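Local structure of 3-hydroxyacyl-CoA dehydrogenase (Brucella suis, 4O5O) at residues D44-A47 / E48-E51; G108-K111 / L112-T116; M210-E213 / V214-L218; L237-H240 / I241-Q245. The protein probably catalyses the NAD-dependent interconversion of 3-hydroxyacyl-CoA and 3-oxoacyl-CoA, as a tetrameric short-chain dehydrogenase with a Rossmann fold. All blocks are in the same frame, centred on the assembly; numbering follows the deposited sequence.

Contact 1 of 4, residues D44-A47 / E48-E51. With EDO (1,2-ethanediol), chain E.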
ATOM      1  N   ASP B  44      -1.983 -13.625 -29.515  1.00  8.15           N
ATOM      2  CA  ASP B  44      -3.341 -13.110 -29.282  1.00  8.95           C
ATOM      3  C   ASP B  44      -4.314 -14.205 -29.651  1.00  7.69           C
ATOM      4  O   ASP B  44      -3.985 -15.080 -30.483  1.00  9.07           O
ATOM      5  CB  ASP B  44      -3.590 -11.824 -30.105  1.00 10.29           C
ATOM      6  CG  ASP B  44      -4.665 -10.911 -29.509  1.00 10.02           C
ATOM      7  OD1 ASP B  44      -5.822 -11.372 -29.324  1.00 13.35           O
ATOM      8  OD2 ASP B  44      -4.340  -9.730 -29.210  1.00 11.68           O
ATOM      9  N   VAL B  45      -5.497 -14.200 -29.031  1.00  8.58           N
ATOM     10  CA  VAL B  45      -6.579 -15.068 -29.545  1.00 10.39           C
ATOM     11  C   VAL B  45      -7.210 -14.544 -30.818  1.00 10.34           C
ATOM     12  O   VAL B  45      -7.849 -15.298 -31.549  1.00 13.40           O
ATOM     13  CB  VAL B  45      -7.739 -15.328 -28.563  1.00 13.84           C
ATOM     14  CG1 VAL B  45      -7.367 -16.421 -27.606  1.00 16.23           C
ATOM     15  CG2 VAL B  45      -8.192 -14.063 -27.863  1.00 13.87           C
ATOM     16  N   ASN B  46      -7.043 -13.261 -31.079  1.00 10.43           N
ATOM     17  CA  ASN B  46      -7.659 -12.657 -32.258  1.00 11.23           C
ATOM     18  C   ASN B  46      -6.705 -12.815 -33.440  1.00 10.49           C
ATOM     19  O   ASN B  46      -5.767 -12.017 -33.603  1.00 13.27           O
ATOM     20  CB  ASN B  46      -7.985 -11.196 -31.937  1.00 13.38           C
ATOM     21  CG  ASN B  46      -8.691 -10.464 -33.062  1.00 15.36           C
ATOM     22  OD1 ASN B  46      -8.661 -10.846 -34.247  1.00 15.18           O
ATOM     23  ND2 ASN B  46      -9.318  -9.352 -32.686  1.00 20.44           N
ATOM     24  N   ALA B  47      -6.926 -13.864 -34.240  1.00 11.82           N
ATOM     25  CA  ALA B  47      -6.078 -14.106 -35.394  1.00 13.42           C
ATOM     26  C   ALA B  47      -6.054 -12.992 -36.409  1.00 13.77           C
ATOM     27  O   ALA B  47      -5.004 -12.670 -36.940  1.00 14.09           O
ATOM     28  CB  ALA B  47      -6.450 -15.416 -36.079  1.00 15.63           C
ATOM     29  N   GLU B  48      -7.211 -12.434 -36.709  1.00 14.31           N
ATOM     30  CA  GLU B  48      -7.285 -11.362 -37.699  1.00 16.44           C
ATOM     31  C   GLU B  48      -6.394 -10.186 -37.283  1.00 12.20           C
ATOM     32  O   GLU B  48      -5.596  -9.662 -38.091  1.00 14.86           O
ATOM     33  CB  GLU B  48      -8.745 -10.915 -37.879  1.00 20.86           C
ATOM     34  CG  GLU B  48      -8.985  -9.809 -38.905  1.00 27.20           C
ATOM     35  CD  GLU B  48     -10.464  -9.527 -39.131  1.00 38.32           C
ATOM     36  OE1 GLU B  48     -11.163  -9.129 -38.168  1.00 45.40           O
ATOM     37  OE2 GLU B  48     -10.931  -9.701 -40.278  1.00 47.31           O
ATOM     38  N   ALA B  49      -6.518  -9.773 -36.020  1.00 12.64           N
ATOM     39  CA  ALA B  49      -5.786  -8.600 -35.536  1.00 12.82           C
ATOM     40  C   ALA B  49      -4.308  -8.896 -35.419  1.00 11.41           C
ATOM     41  O   ALA B  49      -3.467  -8.078 -35.760  1.00 14.80           O
ATOM     42  CB  ALA B  49      -6.346  -8.134 -34.203  1.00 15.55           C
ATOM     43  N   GLY B  50      -3.997 -10.086 -34.937  1.00 11.63           N
ATOM     44  CA  GLY B  50      -2.610 -10.490 -34.765  1.00 11.16           C
ATOM     45  C   GLY B  50      -1.860 -10.633 -36.081  1.00 11.41           C
ATOM     46  O   GLY B  50      -0.727 -10.167 -36.210  1.00 11.79           O
ATOM     47  N   GLU B  51      -2.496 -11.277 -37.067  1.00 12.69           N
ATOM     48  CA  GLU B  51      -1.901 -11.421 -38.386  1.00 13.58           C
ATOM     49  C   GLU B  51      -1.674 -10.057 -39.029  1.00 11.48           C
ATOM     50  O   GLU B  51      -0.616  -9.803 -39.606  1.00 13.72           O
ATOM     51  CB  GLU B  51      -2.763 -12.317 -39.281  1.00 15.58           C
ATOM     52  CG  GLU B  51      -2.753 -13.774 -38.847  1.00 19.41           C
ATOM     53  CD  GLU B  51      -3.671 -14.672 -39.661  1.00 21.17           C
ATOM     54  OE1 GLU B  51      -4.092 -14.260 -40.757  1.00 28.86           O
ATOM     55  OE2 GLU B  51      -3.952 -15.814 -39.212  1.00 23.93           O
TER
HETATM   56  C1  EDO E 302     -10.030 -14.903 -34.126  1.00 29.19           C
HETATM   57  O1  EDO E 302      -9.386 -16.193 -34.077  1.00 29.98           O
HETATM   58  C2  EDO E 302     -10.573 -14.546 -35.506  1.00 31.51           C
HETATM   59  O2  EDO E 302      -9.759 -13.557 -36.134  1.00 29.79           O
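Asn46 OD1 takes the backbone N-H of Ala49 at 3.0 Å and a weak bond from the ethanediol O2. The Ala49 bond is a capping bond: Asn46 is the N-cap residue, just before helix 47-57, where the second strand of the Rossmann fold, 39-44, turns into that helix. The N-H points almost straight at OD1, at 164°. It reaches the oxygen from above the carbonyl plane, 62° out, and so not along a lone pair. CG of Asn46 lies anti to the backbone N (chi1 -177°), which swings the amide back over the first turn. There the amide carbon CG rests 3.5 Å from CB of Ala49.

The first helical bonds run beside the cap. Gly50 N donates to Asn46 O, and Glu51 N to Ala47 O. Glu51 keeps its CG close to that same carbonyl, then runs out extended from the helix.

Asp44 sets up the turn. Its OD1 accepts from Asn46 N at 2.9 Å, an Asx turn, and is met on its anti side. Its other oxygen, OD2, accepts from Gly22 N in the glycine-rich turn that fits the GxGxxA dinucleotide-binding pattern. An acid at the end of this strand is consistent with a preference for NAD in this family.

The ethanediol, probably from the crystallisation liquor, lies across the helix start. Its O1 donates to Val45 O at 3.1 Å, while its O2 accepts from Glu48 N at 2.8 Å.

Contact 2 of 4, residues G108-K111 / L112-T116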
ATOM      1  N   GLY B 108     -29.863 -11.160 -10.634  1.00 18.59           N
ATOM      2  CA  GLY B 108     -29.307 -12.132  -9.695  1.00 16.05           C
ATOM      3  C   GLY B 108     -27.854 -11.860  -9.342  1.00 11.79           C
ATOM      4  O   GLY B 108     -27.275 -10.848  -9.737  1.00 14.27           O
ATOM      5  N   ALA B 109     -27.290 -12.772  -8.563  1.00  9.98           N
ATOM      6  CA  ALA B 109     -25.914 -12.647  -8.139  1.00  9.64           C
ATOM      7  C   ALA B 109     -24.985 -12.757  -9.356  1.00  8.33           C
ATOM      8  O   ALA B 109     -25.280 -13.426 -10.342  1.00 11.89           O
ATOM      9  CB  ALA B 109     -25.565 -13.728  -7.112  1.00 11.65           C
ATOM     10  N   HIS B 110     -23.822 -12.118  -9.253  1.00  8.02           N
ATOM     11  CA  HIS B 110     -22.746 -12.228 -10.235  1.00  7.84           C
ATOM     12  C   HIS B 110     -22.603 -13.676 -10.632  1.00  8.02           C
ATOM     13  O   HIS B 110     -22.555 -14.548  -9.763  1.00  8.92           O
ATOM     14  CB  HIS B 110     -21.455 -11.753  -9.548  1.00  8.85           C
ATOM     15  CG  HIS B 110     -20.287 -11.445 -10.444  1.00  7.08           C
ATOM     16  ND1 HIS B 110     -19.687 -12.364 -11.272  1.00  8.36           N
ATOM     17  CD2 HIS B 110     -19.509 -10.335 -10.504  1.00  7.02           C
ATOM     18  CE1 HIS B 110     -18.651 -11.804 -11.880  1.00  8.07           C
ATOM     19  NE2 HIS B 110     -18.493 -10.591 -11.394  1.00  8.11           N
ATOM     20  N   LYS B 111     -22.464 -13.949 -11.921  1.00  9.01           N
ATOM     21  CA  LYS B 111     -22.268 -15.337 -12.361  1.00  8.69           C
ATOM     22  C   LYS B 111     -20.919 -15.854 -11.888  1.00  7.74           C
ATOM     23  O   LYS B 111     -19.917 -15.112 -11.876  1.00  9.35           O
ATOM     24  CB  LYS B 111     -22.362 -15.464 -13.878  1.00 10.28           C
ATOM     25  CG  LYS B 111     -23.732 -15.110 -14.440  1.00 13.33           C
ATOM     26  CD  LYS B 111     -24.766 -16.166 -14.104  1.00 23.04           C
ATOM     27  CE  LYS B 111     -26.036 -15.999 -14.941  1.00 33.40           C
ATOM     28  NZ  LYS B 111     -26.885 -14.863 -14.482  1.00 37.00           N
ATOM     29  N   LEU B 112     -20.882 -17.098 -11.440  1.00  7.86           N
ATOM     30  CA  LEU B 112     -19.595 -17.659 -11.088  1.00  7.79           C
ATOM     31  C   LEU B 112     -18.709 -17.849 -12.323  1.00  8.87           C
ATOM     32  O   LEU B 112     -17.497 -17.656 -12.284  1.00 10.18           O
ATOM     33  CB  LEU B 112     -19.781 -18.946 -10.302  1.00  8.21           C
ATOM     34  CG  LEU B 112     -18.518 -19.548  -9.682  1.00 10.73           C
ATOM     35  CD1 LEU B 112     -17.867 -18.542  -8.733  1.00 11.60           C
ATOM     36  CD2 LEU B 112     -18.819 -20.855  -8.985  1.00 12.24           C
ATOM     37  N   GLU B 113     -19.338 -18.176 -13.435  1.00  8.67           N
ATOM     38  CA  GLU B 113     -18.595 -18.480 -14.661  1.00 10.64           C
ATOM     39  C   GLU B 113     -17.830 -17.252 -15.201  1.00  9.12           C
ATOM     40  O   GLU B 113     -16.734 -17.376 -15.739  1.00  9.59           O
ATOM     41  CB  GLU B 113     -19.564 -19.047 -15.740  1.00 14.11           C
ATOM     42  CG  GLU B 113     -20.310 -20.348 -15.366  1.00 19.42           C
ATOM     43  CD  GLU B 113     -21.650 -20.182 -14.618  1.00 22.05           C
ATOM     44  OE1 GLU B 113     -21.904 -19.167 -13.916  1.00 15.22           O
ATOM     45  OE2 GLU B 113     -22.459 -21.134 -14.722  1.00 24.59           O
ATOM     46  N   THR B 114     -18.458 -16.077 -15.127  1.00  8.29           N
ATOM     47  CA  THR B 114     -17.828 -14.843 -15.614  1.00  8.45           C
ATOM     48  C   THR B 114     -16.643 -14.411 -14.709  1.00  7.89           C
ATOM     49  O   THR B 114     -15.604 -13.998 -15.207  1.00  9.73           O
ATOM     50  CB  THR B 114     -18.873 -13.728 -15.703  1.00 10.75           C
ATOM     51  OG1 THR B 114     -19.493 -13.603 -14.432  1.00 11.29           O
ATOM     52  CG2 THR B 114     -19.894 -14.051 -16.809  1.00 11.60           C
ATOM     53  N   PHE B 115     -16.794 -14.551 -13.388  1.00  7.49           N
ATOM     54  CA  PHE B 115     -15.689 -14.291 -12.467  1.00  6.95           C
ATOM     55  C   PHE B 115     -14.547 -15.241 -12.811  1.00  6.39           C
ATOM     56  O   PHE B 115     -13.378 -14.826 -12.935  1.00  7.32           O
ATOM     57  CB  PHE B 115     -16.126 -14.516 -11.013  1.00  7.42           C
ATOM     58  CG  PHE B 115     -15.077 -14.149  -9.987  1.00  7.08           C
ATOM     59  CD1 PHE B 115     -14.153 -15.083  -9.576  1.00  7.61           C
ATOM     60  CD2 PHE B 115     -15.056 -12.887  -9.395  1.00  7.34           C
ATOM     61  CE1 PHE B 115     -13.195 -14.762  -8.622  1.00  7.73           C
ATOM     62  CE2 PHE B 115     -14.102 -12.564  -8.448  1.00  9.14           C
ATOM     63  CZ  PHE B 115     -13.151 -13.497  -8.071  1.00  8.14           C
ATOM     64  N   THR B 116     -14.883 -16.515 -13.021  1.00  6.37           N
ATOM     65  CA  THR B 116     -13.870 -17.497 -13.329  1.00  7.08           C
ATOM     66  C   THR B 116     -13.123 -17.184 -14.640  1.00  7.22           C
ATOM     67  O   THR B 116     -11.913 -17.317 -14.703  1.00  7.62           O
ATOM     68  CB  THR B 116     -14.470 -18.923 -13.349  1.00  7.32           C
ATOM     69  OG1 THR B 116     -15.016 -19.224 -12.057  1.00  9.39           O
ATOM     70  CG2 THR B 116     -13.428 -19.974 -13.733  1.00  8.62           C
TER
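The chain leaves strand 108-109 in extended form through His110 and Lys111, then turns at the N-cap residue Lys111 into helix 112-137. Two side chains gather at the carbonyl of Lys111. His110 ND1 donates to Lys111 O at 2.8 Å, and this oxygen lies only 7° out of the imidazole plane. With CG anti to the backbone N (chi1 -165°), the ring folds forward over the start of the helix. Its CE1 then meets OG1 of Thr114 at 3.2 Å. Phe115 N lies at the ring edge, near its plane, and CB of Phe115 is 3.8 Å from CE1 of His110.

Thr114 OG1 stands 3.0 Å from Lys111 O, within hydrogen-bonding distance. It also bonds to Glu101 OE1, and its single proton is not settled between the two acceptors. Glu101 OE2 takes the backbone N-H of Lys111, so this one carboxylate ties down both the N-cap residue and the first turn.

Helix 112-137 follows strand 90-93 of the Rossmann fold, after the small hairpin 104-109. In short-chain dehydrogenases this long helix commonly builds a subunit interface, and it does so here. Phe127 of the second subunit stacks on the Phe115 ring and meets the His110 ring of this chain edge-to-face. Arg131 of that subunit bonds to His110 O.

Glu113 bends at chi2 and brings OE1 to 3.7 Å from CB of Lys111. The lysine chain leads away, leaving its NZ 6.6 Å from Glu113 OE1. Thr116 OG1 turns back to Leu112 O at 2.9 Å, from above the carbonyl plane.

Contact 3 of 4, residues M210-E213 / V214-L218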
ATOM      1  N   MET B 210     -16.658   2.924 -26.591  1.00 22.86           N
ATOM      2  CA  MET B 210     -17.626   3.599 -25.720  1.00 20.16           C
ATOM      3  C   MET B 210     -18.117   4.910 -26.363  1.00 18.08           C
ATOM      4  O   MET B 210     -17.413   5.505 -27.159  1.00 19.25           O
ATOM      5  CB  MET B 210     -17.015   3.885 -24.346  1.00 17.69           C
ATOM      6  CG  MET B 210     -16.531   2.653 -23.598  1.00 23.61           C
ATOM      7  SD  MET B 210     -15.769   3.014 -21.988  1.00 32.13           S
ATOM      8  CE  MET B 210     -15.453   1.353 -21.381  1.00 42.04           C
ATOM      9  N   PRO B 211     -19.340   5.343 -26.031  1.00 17.19           N
ATOM     10  CA  PRO B 211     -19.798   6.653 -26.497  1.00 17.50           C
ATOM     11  C   PRO B 211     -18.800   7.755 -26.140  1.00 14.34           C
ATOM     12  O   PRO B 211     -18.194   7.716 -25.080  1.00 13.68           O
ATOM     13  CB  PRO B 211     -21.107   6.857 -25.740  1.00 20.83           C
ATOM     14  CG  PRO B 211     -21.584   5.485 -25.410  1.00 24.34           C
ATOM     15  CD  PRO B 211     -20.338   4.677 -25.172  1.00 21.26           C
ATOM     16  N   GLN B 212     -18.630   8.730 -27.020  1.00 13.71           N
ATOM     17  CA  GLN B 212     -17.661   9.796 -26.775  1.00 12.70           C
ATOM     18  C   GLN B 212     -17.895  10.494 -25.452  1.00 12.61           C
ATOM     19  O   GLN B 212     -16.952  10.835 -24.760  1.00 13.01           O
ATOM     20  CB  GLN B 212     -17.691  10.834 -27.897  1.00 16.12           C
ATOM     21  CG  GLN B 212     -16.515  11.810 -27.859  1.00 15.06           C
ATOM     22  CD  GLN B 212     -15.175  11.121 -28.095  1.00 16.85           C
ATOM     23  OE1 GLN B 212     -15.070  10.189 -28.903  1.00 21.10           O
ATOM     24  NE2 GLN B 212     -14.148  11.570 -27.392  1.00 21.85           N
ATOM     25  N   GLU B 213     -19.156  10.725 -25.126  1.00 12.62           N
ATOM     26  CA  GLU B 213     -19.545  11.415 -23.891  1.00 15.68           C
ATOM     27  C   GLU B 213     -18.948  10.632 -22.679  1.00 13.33           C
ATOM     28  O   GLU B 213     -18.424  11.198 -21.703  1.00 12.81           O
ATOM     29  CB  GLU B 213     -21.111  11.547 -23.842  1.00 20.24           C
ATOM     30  CG  GLU B 213     -21.838  12.346 -24.995  1.00 27.13           C
ATOM     31  CD  GLU B 213     -22.177  11.581 -26.335  1.00 27.46           C
ATOM     32  OE1 GLU B 213     -21.663  10.430 -26.460  1.00 25.58           O
ATOM     33  OE2 GLU B 213     -22.920  12.141 -27.289  1.00 24.19           O
ATOM     34  N   VAL B 214     -19.007   9.311 -22.773  1.00 12.92           N
ATOM     35  CA  VAL B 214     -18.472   8.430 -21.730  1.00 14.26           C
ATOM     36  C   VAL B 214     -16.950   8.507 -21.652  1.00 13.79           C
ATOM     37  O   VAL B 214     -16.372   8.634 -20.574  1.00 14.28           O
ATOM     38  CB  VAL B 214     -18.913   6.959 -21.950  1.00 16.51           C
ATOM     39  CG1 VAL B 214     -18.230   6.005 -20.973  1.00 20.18           C
ATOM     40  CG2 VAL B 214     -20.420   6.836 -21.785  1.00 19.13           C
ATOM     41  N   GLN B 215     -16.305   8.428 -22.808  1.00 13.28           N
ATOM     42  CA  GLN B 215     -14.844   8.519 -22.884  1.00 12.93           C
ATOM     43  C   GLN B 215     -14.385   9.856 -22.304  1.00 12.76           C
ATOM     44  O   GLN B 215     -13.413   9.942 -21.547  1.00 13.71           O
ATOM     45  CB  GLN B 215     -14.369   8.399 -24.317  1.00 14.43           C
ATOM     46  CG  GLN B 215     -14.618   7.064 -24.991  1.00 15.26           C
ATOM     47  CD  GLN B 215     -14.038   7.034 -26.400  1.00 18.27           C
ATOM     48  OE1 GLN B 215     -12.921   7.497 -26.627  1.00 20.57           O
ATOM     49  NE2 GLN B 215     -14.800   6.516 -27.355  1.00 20.20           N
ATOM     50  N   ASP B 216     -15.108  10.909 -22.660  1.00 13.21           N
ATOM     51  CA  ASP B 216     -14.773  12.233 -22.176  1.00 12.96           C
ATOM     52  C   ASP B 216     -14.907  12.355 -20.660  1.00 14.15           C
ATOM     53  O   ASP B 216     -14.049  12.945 -20.019  1.00 14.79           O
ATOM     54  CB  ASP B 216     -15.631  13.287 -22.874  1.00 14.37           C
ATOM     55  CG  ASP B 216     -15.300  13.431 -24.367  1.00 16.73           C
ATOM     56  OD1 ASP B 216     -14.211  12.978 -24.794  1.00 17.96           O
ATOM     57  OD2 ASP B 216     -16.140  13.992 -25.108  1.00 15.96           O
ATOM     58  N   ALA B 217     -15.960  11.768 -20.089  1.00 13.45           N
ATOM     59  CA  ALA B 217     -16.101  11.757 -18.623  1.00 14.59           C
ATOM     60  C   ALA B 217     -14.958  10.983 -17.952  1.00 13.63           C
ATOM     61  O   ALA B 217     -14.442  11.379 -16.885  1.00 16.06           O
ATOM     62  CB  ALA B 217     -17.470  11.226 -18.208  1.00 17.31           C
ATOM     63  N   LEU B 218     -14.542   9.871 -18.555  1.00 12.31           N
ATOM     64  CA  LEU B 218     -13.422   9.099 -17.993  1.00 12.48           C
ATOM     65  C   LEU B 218     -12.115   9.908 -18.000  1.00 14.19           C
ATOM     66  O   LEU B 218     -11.373   9.945 -17.015  1.00 13.62           O
ATOM     67  CB  LEU B 218     -13.262   7.809 -18.780  1.00 14.50           C
ATOM     68  CG  LEU B 218     -14.343   6.759 -18.501  1.00 16.95           C
ATOM     69  CD1 LEU B 218     -14.154   5.576 -19.434  1.00 21.44           C
ATOM     70  CD2 LEU B 218     -14.351   6.286 -17.061  1.00 18.22           C
TER
HETATM   71  O   HOH W   1     -12.672   9.141 -29.306  1.00 24.88           O
HETATM   72  O   HOH W   2     -11.589   9.808 -26.592  1.00 28.57           O
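Gln215 reaches back past the start of helix 212-220 to the carbonyl of Met210. Its NE2 donates to Met210 O at 2.8 Å and 166°, and the oxygen lies in the plane of the Gln215 amide. CG is anti to the carbonyl carbon (chi1 -65°) and the chain beyond is extended, which carries the amide beyond the N-cap residue Pro211. Next to it, Gln212 NE2 donates to Asp216 OD1 at 3.0 Å. This i to i+4 bond meets OD1 on its syn side, 34° out of the carboxylate plane. A bend at chi2 of Gln212 brings its amide to the acid; the two planes are well turned from each other.

Two waters join the glutamines. One donates to OE1 of both Gln212 and Gln215. The other donates to Gln215 OE1 at 2.7 Å and accepts from Gln212 NE2.

The backbone holds these groups in place. Pro211 O accepts from Gln215 N, with a weak bond from Val214 N, while Gln212 O accepts from Asp216 N. Apolar contacts join Met210 and Pro211 to the helix. The sulfur of Met210 lies 4.0 Å from CG1 of Val214, and is equally near CD1 of Leu218. The proline ring lies alongside Val214, its CB 4.0 Å from CG2.

This is a surface contact at the start of a short helix, held largely by hydrogen bonds. In the chain, helices 205-209 and 212-220 follow strand 192-199 and precede helix 231-243, a region that in many short-chain dehydrogenases helps cover the substrate. Gln215 and Leu218 both touch Met207 of helix 205-209.

Contact 4 of 4, residues L237-H240 / I241-Q245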
ATOM      1  N   LEU B 237       7.057   3.077 -20.870  1.00  7.09           N
ATOM      2  CA  LEU B 237       7.414   2.589 -19.543  1.00  6.86           C
ATOM      3  C   LEU B 237       7.974   1.167 -19.620  1.00  6.66           C
ATOM      4  O   LEU B 237       8.931   0.828 -18.925  1.00  6.65           O
ATOM      5  CB  LEU B 237       6.222   2.719 -18.593  1.00  5.88           C
ATOM      6  CG  LEU B 237       6.475   2.219 -17.159  1.00  6.01           C
ATOM      7  CD1 LEU B 237       7.677   2.937 -16.534  1.00  7.43           C
ATOM      8  CD2 LEU B 237       5.242   2.356 -16.277  1.00  6.14           C
ATOM      9  N   VAL B 238       7.369   0.328 -20.461  1.00  6.56           N
ATOM     10  CA  VAL B 238       7.903  -1.020 -20.673  1.00  7.54           C
ATOM     11  C   VAL B 238       9.367  -0.914 -21.135  1.00  7.05           C
ATOM     12  O   VAL B 238      10.266  -1.597 -20.622  1.00  7.25           O
ATOM     13  CB  VAL B 238       7.079  -1.784 -21.729  1.00  7.53           C
ATOM     14  CG1 VAL B 238       7.818  -3.038 -22.205  1.00  8.62           C
ATOM     15  CG2 VAL B 238       5.691  -2.108 -21.161  1.00  8.44           C
ATOM     16  N   HIS B 239       9.610  -0.024 -22.085  1.00  7.03           N
ATOM     17  CA  HIS B 239      10.973   0.160 -22.590  1.00  8.40           C
ATOM     18  C   HIS B 239      11.928   0.578 -21.452  1.00  6.74           C
ATOM     19  O   HIS B 239      13.034   0.036 -21.341  1.00  8.37           O
ATOM     20  CB  HIS B 239      10.918   1.233 -23.678  1.00 10.29           C
ATOM     21  CG  HIS B 239      12.149   1.330 -24.523  1.00 15.00           C
ATOM     22  ND1 HIS B 239      12.182   2.041 -25.703  1.00 19.90           N
ATOM     23  CD2 HIS B 239      13.355   0.734 -24.410  1.00 19.42           C
ATOM     24  CE1 HIS B 239      13.385   1.941 -26.240  1.00 23.80           C
ATOM     25  NE2 HIS B 239      14.116   1.151 -25.476  1.00 26.24           N
ATOM     26  N   HIS B 240      11.488   1.506 -20.600  1.00  6.76           N
ATOM     27  CA  HIS B 240      12.323   1.960 -19.491  1.00  6.64           C
ATOM     28  C   HIS B 240      12.619   0.824 -18.509  1.00  6.74           C
ATOM     29  O   HIS B 240      13.726   0.713 -18.021  1.00  7.51           O
ATOM     30  CB  HIS B 240      11.691   3.146 -18.724  1.00  6.89           C
ATOM     31  CG  HIS B 240      12.613   3.674 -17.683  1.00  7.16           C
ATOM     32  ND1 HIS B 240      13.835   4.216 -18.013  1.00  7.33           N
ATOM     33  CD2 HIS B 240      12.580   3.616 -16.332  1.00  8.22           C
ATOM     34  CE1 HIS B 240      14.485   4.535 -16.911  1.00  8.92           C
ATOM     35  NE2 HIS B 240      13.758   4.158 -15.882  1.00  8.43           N
ATOM     36  N   ILE B 241      11.611  -0.004 -18.215  1.00  5.95           N
ATOM     37  CA  ILE B 241      11.831  -1.131 -17.310  1.00  6.62           C
ATOM     38  C   ILE B 241      12.889  -2.070 -17.882  1.00  6.17           C
ATOM     39  O   ILE B 241      13.734  -2.564 -17.169  1.00  7.88           O
ATOM     40  CB  ILE B 241      10.499  -1.864 -17.024  1.00  5.91           C
ATOM     41  CG1 ILE B 241       9.555  -0.984 -16.184  1.00  5.84           C
ATOM     42  CG2 ILE B 241      10.729  -3.220 -16.363  1.00  7.12           C
ATOM     43  CD1 ILE B 241       8.116  -1.479 -16.124  1.00  7.87           C
ATOM     44  N   VAL B 242      12.828  -2.322 -19.179  1.00  6.72           N
ATOM     45  CA  VAL B 242      13.822  -3.193 -19.801  1.00  7.39           C
ATOM     46  C   VAL B 242      15.232  -2.608 -19.603  1.00  7.56           C
ATOM     47  O   VAL B 242      16.171  -3.316 -19.258  1.00  8.97           O
ATOM     48  CB  VAL B 242      13.479  -3.460 -21.279  1.00  9.13           C
ATOM     49  CG1 VAL B 242      14.633  -4.181 -21.946  1.00 10.51           C
ATOM     50  CG2 VAL B 242      12.187  -4.268 -21.381  1.00  9.65           C
ATOM     51  N   GLU B 243      15.359  -1.300 -19.789  1.00  7.95           N
ATOM     52  CA  GLU B 243      16.665  -0.628 -19.703  1.00  8.31           C
ATOM     53  C   GLU B 243      17.214  -0.475 -18.290  1.00  8.72           C
ATOM     54  O   GLU B 243      18.437  -0.526 -18.085  1.00 10.03           O
ATOM     55  CB  GLU B 243      16.582   0.767 -20.312  1.00 11.73           C
ATOM     56  CG  GLU B 243      16.377   0.796 -21.798  1.00 12.44           C
ATOM     57  CD  GLU B 243      16.317   2.201 -22.368  1.00 17.78           C
ATOM     58  OE1 GLU B 243      16.019   3.201 -21.633  1.00 20.58           O
ATOM     59  OE2 GLU B 243      16.564   2.303 -23.580  1.00 24.75           O
ATOM     60  N   ASN B 244      16.314  -0.251 -17.332  1.00  7.09           N
ATOM     61  CA  ASN B 244      16.712   0.151 -15.975  1.00  7.47           C
ATOM     62  C   ASN B 244      16.772  -1.061 -15.047  1.00  6.67           C
ATOM     63  O   ASN B 244      15.750  -1.507 -14.521  1.00  7.98           O
ATOM     64  CB  ASN B 244      15.775   1.213 -15.404  1.00  7.68           C
ATOM     65  CG  ASN B 244      16.341   1.863 -14.171  1.00  8.64           C
ATOM     66  OD1 ASN B 244      17.165   1.276 -13.467  1.00  9.12           O
ATOM     67  ND2 ASN B 244      15.922   3.079 -13.909  1.00  7.97           N
ATOM     68  N   GLN B 245      17.972  -1.621 -14.913  1.00  7.26           N
ATOM     69  CA  GLN B 245      18.160  -2.886 -14.224  1.00  7.83           C
ATOM     70  C   GLN B 245      17.759  -2.844 -12.743  1.00  7.20           C
ATOM     71  O   GLN B 245      17.487  -3.885 -12.153  1.00  8.89           O
ATOM     72  CB  GLN B 245      19.624  -3.330 -14.347  1.00  9.66           C
ATOM     73  CG  GLN B 245      19.877  -4.769 -13.930  1.00 11.32           C
ATOM     74  CD  GLN B 245      21.231  -5.256 -14.377  1.00 11.36           C
ATOM     75  OE1 GLN B 245      22.274  -4.888 -13.806  1.00 12.83           O
ATOM     76  NE2 GLN B 245      21.235  -6.052 -15.431  1.00 12.36           N
TER
HETATM   77  O   HOH W   3      13.821   4.600 -20.998  1.00 16.53           O
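His240 and Asn244 lie side by side at the end of helix 231-243, with CB of Asn244 over one face of the imidazole. This CH-pi contact measures 4.0 Å from CB to the ring centroid. The ring and amide planes are nearly perpendicular, at 89°. The His240 ring also stacks on His240 of the third subunit, and Asn244 ND2 donates to Glu233 O of the third subunit, so this side is packed tight in the interface. Asn244 N closes the last helical turn on His240 O at 2.8 Å.

The looser side carries polar ends. A water in the plane of the His240 ring lies 3.0 Å from ND1 and donates to Glu243 OE1 at 2.7 Å. Glu243 is extended beyond CG. Glu243 OE2 comes to 3.3 Å from His239 NE2, on a partly exposed ring. The angle there is too poor for a hydrogen bond. A zinc ion lies about 8 Å from the Glu243 side chain, at tag residues His3 and His5.

The apolar face meets the central sheet. Val238 and Ile241 pack on Ile197 of strand 192-199 and Ile152 of strand 149-154, while Val238 also touches helix 24-35.

All four contacts lie at a helix end: contacts 1, 2 and 3 at N-termini, contact 4 at a C-terminus. Contact 4 is the buried one, pressed on the central sheet and the third subunit. Contact 2 is partly buried and faces the second subunit, so these two differ from contacts 1 and 3, which touch no other protein chain of the assembly and lie at the surface. The polar chemistry differs too. In contact 1 an asparagine caps a helix N-H; in contacts 2 and 3 side chains donate to carbonyls at or before the helix start. Contacts 3 and 4 occupy successive helices, yet their centres are about 32 Å apart.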